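Local coordinates for protein FOKI restriction endonuclease (PDB 2FOK) that recognises a specific DNA sequence and cleaves the DNA nearby, acting as a type IIS restriction endonuclease that depends on metal ions, at residues A311-L314 and E315-K319; K349-N353 and T354-I358. One frame throughout, in Å; residues are numbered along the deposited sequence.

Contact 1. Residues A311-L314 and E315-K319; sequences ALIL and EILIK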
ATOM      1  N   ALA A 311     -14.217  11.548   2.276  1.00 24.25           N
ATOM      2  CA  ALA A 311     -15.632  11.166   2.329  1.00 24.96           C
ATOM      3  C   ALA A 311     -16.521  12.314   1.867  1.00 25.70           C
ATOM      4  O   ALA A 311     -17.463  12.120   1.096  1.00 25.03           O
ATOM      5  CB  ALA A 311     -16.014  10.760   3.750  1.00 28.19           C
ATOM      6  N   LEU A 312     -16.211  13.508   2.357  1.00 23.88           N
ATOM      7  CA  LEU A 312     -16.951  14.700   2.005  1.00 22.30           C
ATOM      8  C   LEU A 312     -16.755  15.112   0.542  1.00 25.30           C
ATOM      9  O   LEU A 312     -17.621  15.761  -0.038  1.00 26.82           O
ATOM     10  CB  LEU A 312     -16.546  15.839   2.938  1.00 23.99           C
ATOM     11  CG  LEU A 312     -17.032  15.611   4.367  1.00 18.82           C
ATOM     12  CD1 LEU A 312     -16.501  16.689   5.288  1.00 15.55           C
ATOM     13  CD2 LEU A 312     -18.559  15.581   4.354  1.00 14.61           C
ATOM     14  N   ILE A 313     -15.622  14.760  -0.060  1.00 23.06           N
ATOM     15  CA  ILE A 313     -15.430  15.109  -1.457  1.00 24.29           C
ATOM     16  C   ILE A 313     -16.280  14.165  -2.302  1.00 26.06           C
ATOM     17  O   ILE A 313     -16.842  14.559  -3.320  1.00 30.19           O
ATOM     18  CB  ILE A 313     -13.953  15.002  -1.907  1.00 21.19           C
ATOM     19  CG1 ILE A 313     -13.059  15.919  -1.066  1.00 25.90           C
ATOM     20  CG2 ILE A 313     -13.838  15.439  -3.348  1.00 16.68           C
ATOM     21  CD1 ILE A 313     -11.571  15.533  -1.101  1.00 21.26           C
ATOM     22  N   LEU A 314     -16.366  12.910  -1.882  1.00 28.12           N
ATOM     23  CA  LEU A 314     -17.177  11.929  -2.591  1.00 26.50           C
ATOM     24  C   LEU A 314     -18.623  12.441  -2.625  1.00 28.64           C
ATOM     25  O   LEU A 314     -19.266  12.449  -3.672  1.00 25.55           O
ATOM     26  CB  LEU A 314     -17.144  10.585  -1.855  1.00 24.67           C
ATOM     27  CG  LEU A 314     -16.846   9.285  -2.612  1.00 25.24           C
ATOM     28  CD1 LEU A 314     -17.184   8.101  -1.722  1.00 23.80           C
ATOM     29  CD2 LEU A 314     -17.619   9.222  -3.909  1.00 23.01           C
ATOM     30  N   GLU A 315     -19.113  12.871  -1.464  1.00 30.29           N
ATOM     31  CA  GLU A 315     -20.476  13.370  -1.312  1.00 32.31           C
ATOM     32  C   GLU A 315     -20.800  14.521  -2.239  1.00 34.25           C
ATOM     33  O   GLU A 315     -21.861  14.539  -2.871  1.00 37.51           O
ATOM     34  CB  GLU A 315     -20.710  13.832   0.119  1.00 35.67           C
ATOM     35  CG  GLU A 315     -21.006  12.717   1.095  1.00 42.03           C
ATOM     36  CD  GLU A 315     -21.458  13.254   2.433  1.00 43.75           C
ATOM     37  OE1 GLU A 315     -21.618  14.490   2.540  1.00 45.72           O
ATOM     38  OE2 GLU A 315     -21.648  12.447   3.368  1.00 44.20           O
ATOM     39  N   ILE A 316     -19.892  15.490  -2.304  1.00 31.99           N
ATOM     40  CA  ILE A 316     -20.088  16.660  -3.144  1.00 28.88           C
ATOM     41  C   ILE A 316     -20.242  16.227  -4.583  1.00 28.62           C
ATOM     42  O   ILE A 316     -21.165  16.656  -5.274  1.00 33.18           O
ATOM     43  CB  ILE A 316     -18.910  17.645  -3.006  1.00 31.13           C
ATOM     44  CG1 ILE A 316     -18.823  18.147  -1.559  1.00 33.23           C
ATOM     45  CG2 ILE A 316     -19.109  18.825  -3.922  1.00 31.11           C
ATOM     46  CD1 ILE A 316     -17.623  19.054  -1.269  1.00 35.36           C
ATOM     47  N   LEU A 317     -19.350  15.355  -5.032  1.00 31.09           N
ATOM     48  CA  LEU A 317     -19.400  14.859  -6.405  1.00 31.16           C
ATOM     49  C   LEU A 317     -20.709  14.134  -6.636  1.00 30.99           C
ATOM     50  O   LEU A 317     -21.314  14.239  -7.704  1.00 32.00           O
ATOM     51  CB  LEU A 317     -18.234  13.906  -6.672  1.00 28.06           C
ATOM     52  CG  LEU A 317     -16.913  14.637  -6.876  1.00 31.09           C
ATOM     53  CD1 LEU A 317     -15.754  13.733  -6.515  1.00 31.90           C
ATOM     54  CD2 LEU A 317     -16.827  15.098  -8.329  1.00 32.43           C
ATOM     55  N   ILE A 318     -21.154  13.406  -5.622  1.00 29.42           N
ATOM     56  CA  ILE A 318     -22.396  12.662  -5.735  1.00 29.44           C
ATOM     57  C   ILE A 318     -23.612  13.555  -5.962  1.00 28.72           C
ATOM     58  O   ILE A 318     -24.258  13.473  -7.005  1.00 26.15           O
ATOM     59  CB  ILE A 318     -22.615  11.767  -4.493  1.00 24.74           C
ATOM     60  CG1 ILE A 318     -21.604  10.618  -4.529  1.00 23.93           C
ATOM     61  CG2 ILE A 318     -24.036  11.198  -4.491  1.00 28.76           C
ATOM     62  CD1 ILE A 318     -21.940   9.432  -3.660  1.00 24.45           C
ATOM     63  N   LYS A 319     -23.920  14.425  -5.007  1.00 30.78           N
ATOM     64  CA  LYS A 319     -25.092  15.281  -5.163  1.00 32.71           C
ATOM     65  C   LYS A 319     -24.938  16.425  -6.166  1.00 32.98           C
ATOM     66  O   LYS A 319     -25.841  17.248  -6.306  1.00 35.55           O
ATOM     67  CB  LYS A 319     -25.531  15.835  -3.796  1.00 37.03           C
ATOM     68  CG  LYS A 319     -24.678  16.968  -3.250  1.00 41.57           C
ATOM     69  CD  LYS A 319     -23.949  16.542  -1.975  1.00 47.46           C
ATOM     70  CE  LYS A 319     -24.148  17.547  -0.837  1.00 47.86           C
ATOM     71  NZ  LYS A 319     -23.040  17.492   0.171  1.00 48.20           N
TER

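Contact 2. Residues K349-N353 and T354-I358; sequences KGLIN and TGIFI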
ATOM      1  N   LYS A 349      -7.696  11.454  -7.221  1.00 24.82           N
ATOM      2  CA  LYS A 349      -6.975  10.445  -7.988  1.00 19.93           C
ATOM      3  C   LYS A 349      -7.039   9.128  -7.240  1.00 23.12           C
ATOM      4  O   LYS A 349      -6.997   8.053  -7.845  1.00 26.41           O
ATOM      5  CB  LYS A 349      -5.515  10.851  -8.169  1.00 23.06           C
ATOM      6  CG  LYS A 349      -4.641   9.728  -8.693  1.00 29.99           C
ATOM      7  CD  LYS A 349      -3.473  10.254  -9.487  1.00 30.54           C
ATOM      8  CE  LYS A 349      -2.417  10.837  -8.579  1.00 34.74           C
ATOM      9  NZ  LYS A 349      -2.373  10.177  -7.249  1.00 35.35           N
ATOM     10  N   GLY A 350      -7.134   9.222  -5.916  1.00 25.20           N
ATOM     11  CA  GLY A 350      -7.220   8.034  -5.084  1.00 21.87           C
ATOM     12  C   GLY A 350      -8.599   7.414  -5.204  1.00 25.81           C
ATOM     13  O   GLY A 350      -8.726   6.192  -5.224  1.00 21.27           O
ATOM     14  N   LEU A 351      -9.637   8.250  -5.277  1.00 25.07           N
ATOM     15  CA  LEU A 351     -10.998   7.735  -5.412  1.00 24.84           C
ATOM     16  C   LEU A 351     -11.072   6.964  -6.727  1.00 25.60           C
ATOM     17  O   LEU A 351     -11.558   5.832  -6.786  1.00 23.80           O
ATOM     18  CB  LEU A 351     -12.004   8.885  -5.402  1.00 22.84           C
ATOM     19  CG  LEU A 351     -12.203   9.514  -4.018  1.00 23.69           C
ATOM     20  CD1 LEU A 351     -13.053  10.759  -4.123  1.00 25.50           C
ATOM     21  CD2 LEU A 351     -12.862   8.500  -3.089  1.00 24.01           C
ATOM     22  N   ILE A 352     -10.558   7.590  -7.778  1.00 25.89           N
ATOM     23  CA  ILE A 352     -10.518   6.986  -9.098  1.00 22.65           C
ATOM     24  C   ILE A 352      -9.708   5.686  -9.004  1.00 22.23           C
ATOM     25  O   ILE A 352     -10.135   4.641  -9.496  1.00 18.72           O
ATOM     26  CB  ILE A 352      -9.859   7.973 -10.112  1.00 21.78           C
ATOM     27  CG1 ILE A 352     -10.765   9.202 -10.290  1.00 20.80           C
ATOM     28  CG2 ILE A 352      -9.601   7.283 -11.456  1.00 20.48           C
ATOM     29  CD1 ILE A 352     -10.191  10.292 -11.190  1.00 13.26           C
ATOM     30  N   ASN A 353      -8.559   5.761  -8.337  1.00 19.61           N
ATOM     31  CA  ASN A 353      -7.666   4.617  -8.179  1.00 21.78           C
ATOM     32  C   ASN A 353      -8.197   3.455  -7.327  1.00 25.06           C
ATOM     33  O   ASN A 353      -7.549   2.405  -7.214  1.00 25.26           O
ATOM     34  CB  ASN A 353      -6.326   5.090  -7.607  1.00 21.52           C
ATOM     35  CG  ASN A 353      -5.353   5.542  -8.688  1.00 24.30           C
ATOM     36  OD1 ASN A 353      -5.684   5.583  -9.875  1.00 23.50           O
ATOM     37  ND2 ASN A 353      -4.139   5.880  -8.275  1.00 19.85           N
ATOM     38  N   THR A 354      -9.365   3.621  -6.719  1.00 25.21           N
ATOM     39  CA  THR A 354      -9.905   2.530  -5.922  1.00 25.43           C
ATOM     40  C   THR A 354     -11.144   1.887  -6.549  1.00 24.44           C
ATOM     41  O   THR A 354     -11.704   0.945  -5.994  1.00 24.25           O
ATOM     42  CB  THR A 354     -10.174   2.979  -4.450  1.00 27.06           C
ATOM     43  OG1 THR A 354     -11.151   2.122  -3.841  1.00 29.01           O
ATOM     44  CG2 THR A 354     -10.638   4.394  -4.402  1.00 29.04           C
ATOM     45  N   GLY A 355     -11.563   2.385  -7.715  1.00 23.64           N
ATOM     46  CA  GLY A 355     -12.704   1.788  -8.393  1.00 22.32           C
ATOM     47  C   GLY A 355     -13.913   2.644  -8.739  1.00 23.81           C
ATOM     48  O   GLY A 355     -14.852   2.150  -9.373  1.00 22.60           O
ATOM     49  N   ILE A 356     -13.904   3.909  -8.334  1.00 22.55           N
ATOM     50  CA  ILE A 356     -15.013   4.813  -8.602  1.00 25.01           C
ATOM     51  C   ILE A 356     -14.730   5.614  -9.875  1.00 26.97           C
ATOM     52  O   ILE A 356     -13.617   6.095 -10.073  1.00 24.83           O
ATOM     53  CB  ILE A 356     -15.229   5.771  -7.402  1.00 29.19           C
ATOM     54  CG1 ILE A 356     -15.448   4.949  -6.123  1.00 26.45           C
ATOM     55  CG2 ILE A 356     -16.439   6.681  -7.650  1.00 25.73           C
ATOM     56  CD1 ILE A 356     -14.515   5.312  -4.987  1.00 25.45           C
ATOM     57  N   PHE A 357     -15.739   5.751 -10.738  1.00 25.77           N
ATOM     58  CA  PHE A 357     -15.569   6.469 -12.000  1.00 28.11           C
ATOM     59  C   PHE A 357     -15.880   7.962 -11.943  1.00 27.92           C
ATOM     60  O   PHE A 357     -17.032   8.358 -11.791  1.00 26.54           O
ATOM     61  CB  PHE A 357     -16.437   5.837 -13.090  1.00 26.58           C
ATOM     62  CG  PHE A 357     -16.146   4.388 -13.332  1.00 26.52           C
ATOM     63  CD1 PHE A 357     -14.964   3.996 -13.949  1.00 22.11           C
ATOM     64  CD2 PHE A 357     -17.051   3.411 -12.935  1.00 23.42           C
ATOM     65  CE1 PHE A 357     -14.686   2.644 -14.164  1.00 24.36           C
ATOM     66  CE2 PHE A 357     -16.782   2.056 -13.149  1.00 27.83           C
ATOM     67  CZ  PHE A 357     -15.597   1.675 -13.764  1.00 23.81           C
ATOM     68  N   ILE A 358     -14.842   8.779 -12.083  1.00 28.08           N
ATOM     69  CA  ILE A 358     -14.986  10.231 -12.079  1.00 31.43           C
ATOM     70  C   ILE A 358     -14.297  10.773 -13.323  1.00 32.26           C
ATOM     71  O   ILE A 358     -13.070  10.810 -13.397  1.00 32.64           O
ATOM     72  CB  ILE A 358     -14.337  10.872 -10.827  1.00 28.46           C
ATOM     73  CG1 ILE A 358     -14.979  10.294  -9.567  1.00 27.42           C
ATOM     74  CG2 ILE A 358     -14.499  12.389 -10.868  1.00 24.83           C
ATOM     75  CD1 ILE A 358     -14.321  10.743  -8.273  1.00 33.05           C
TER
HETATM   76  O   HOH W   1     -11.929   4.586 -11.574  1.00 25.95           O

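Contact 1. Residues A311-L314 and E315-K319
The carboxylate of E315 is the flat group here. The methyl CD2 of L312 lies over one of its faces, offset toward OE1, and is 3.7 Å from OE1 of E315. The two side chains run side by side and point the same way. E315 CG lies beside its own backbone N (chi1 -80°) and the chain is extended beyond it. It therefore lies beside the helix, with CG near A311 O and the carboxylate beside L312. A311 O is 3.6 Å from E315 CG. The charge of E315 is met outside this turn, where OE2 forms a salt bridge with R379, which probably stabilises the ionised carboxylate.

There are four backbone bonds in all, and in each an N-H donates to the carbonyl O four residues earlier. I318 N donates to L314 O at 2.9 Å. I316 N donates to L312 O at 3.2 Å. E315 N bonds A311 O and L317 N bonds I313 O in the same way.

Apolar contacts follow the same spacing. I313 CG2 and L317 CD1 meet alongside each other at 4.1 Å. L314 CD2 reaches I318 CG1 at 4.3 Å. I313 also packs on I328 and L314 on F374, while L312 and A311 both lean on I376. These are i to i+4 contacts of an alpha helix, 303-319, and most of the residues are buried. The helix falls in the D3 region, of the helix-turn-helix clan, consistent with a winged helix-turn-helix fold.

Contact 2. Residues K349-N353 and T354-I358
L351 and I352 hand their carbonyls to I356 and G355 in a Schellman motif that closes helix 341-352. A type I beta turn runs from I352 to G355.

The backbone bonds come first. G355 N donates to I352 O at 3.2 Å, from above the carbonyl plane. The outer bond, I356 N to L351 O, is weak at 3.4 Å. L351 O is shared, since T354 N also donates to it from well above its carbonyl plane. G355 has the positive phi (123°) that turns the chain out of the helix.

Apolar side chains then pack the helix against the departing chain. I352 CG1 meets I358 CB at 4.0 Å, the two side chains crossing obliquely. CG1 of I352 lies beside its backbone N (chi1 -66°) and the side chain runs on extended, so that CD1 comes 3.7 Å from I358 O. L351 CB touches I358 CD1 at 4.1 Å, and L351 CD2 packs on I356 CD1. L367 of strand 364-367 lies against both I356 and I358.

Two polar partners lie elsewhere in the chain. K289 NZ bonds G355 O, and D369 OD2 takes F357 N. T354 is buried against P160, P161 and W10.

The last group involves I356 O. It receives a nearly straight CA-H contact from I352, with CA to O at 3.4 Å. One water donates to both I352 O and I356 O, 2.7 Å from each, and bridges the end of the helix to the chain leaving it.

How the contacts relate
Both contacts are local and largely buried, and both belong to the D3 region. Contact 1 is the last turns of helix 303-319, a regular run of backbone bonds with an exposed flank at I318. Contact 2 is where helix 341-352 ends and the chain turns toward strand 358-361. Two of its donors approach the carbonyls from above their planes, and a water joins two carbonyls. The carboxylate of E315 in contact 1 pairs with R379, while contact 2 relies on backbone polar atoms. They meet in one apolar core: L317 CD1 lies 3.8 Å from I358 CD1, and L314 CG is 4.1 Å from L351 CD2.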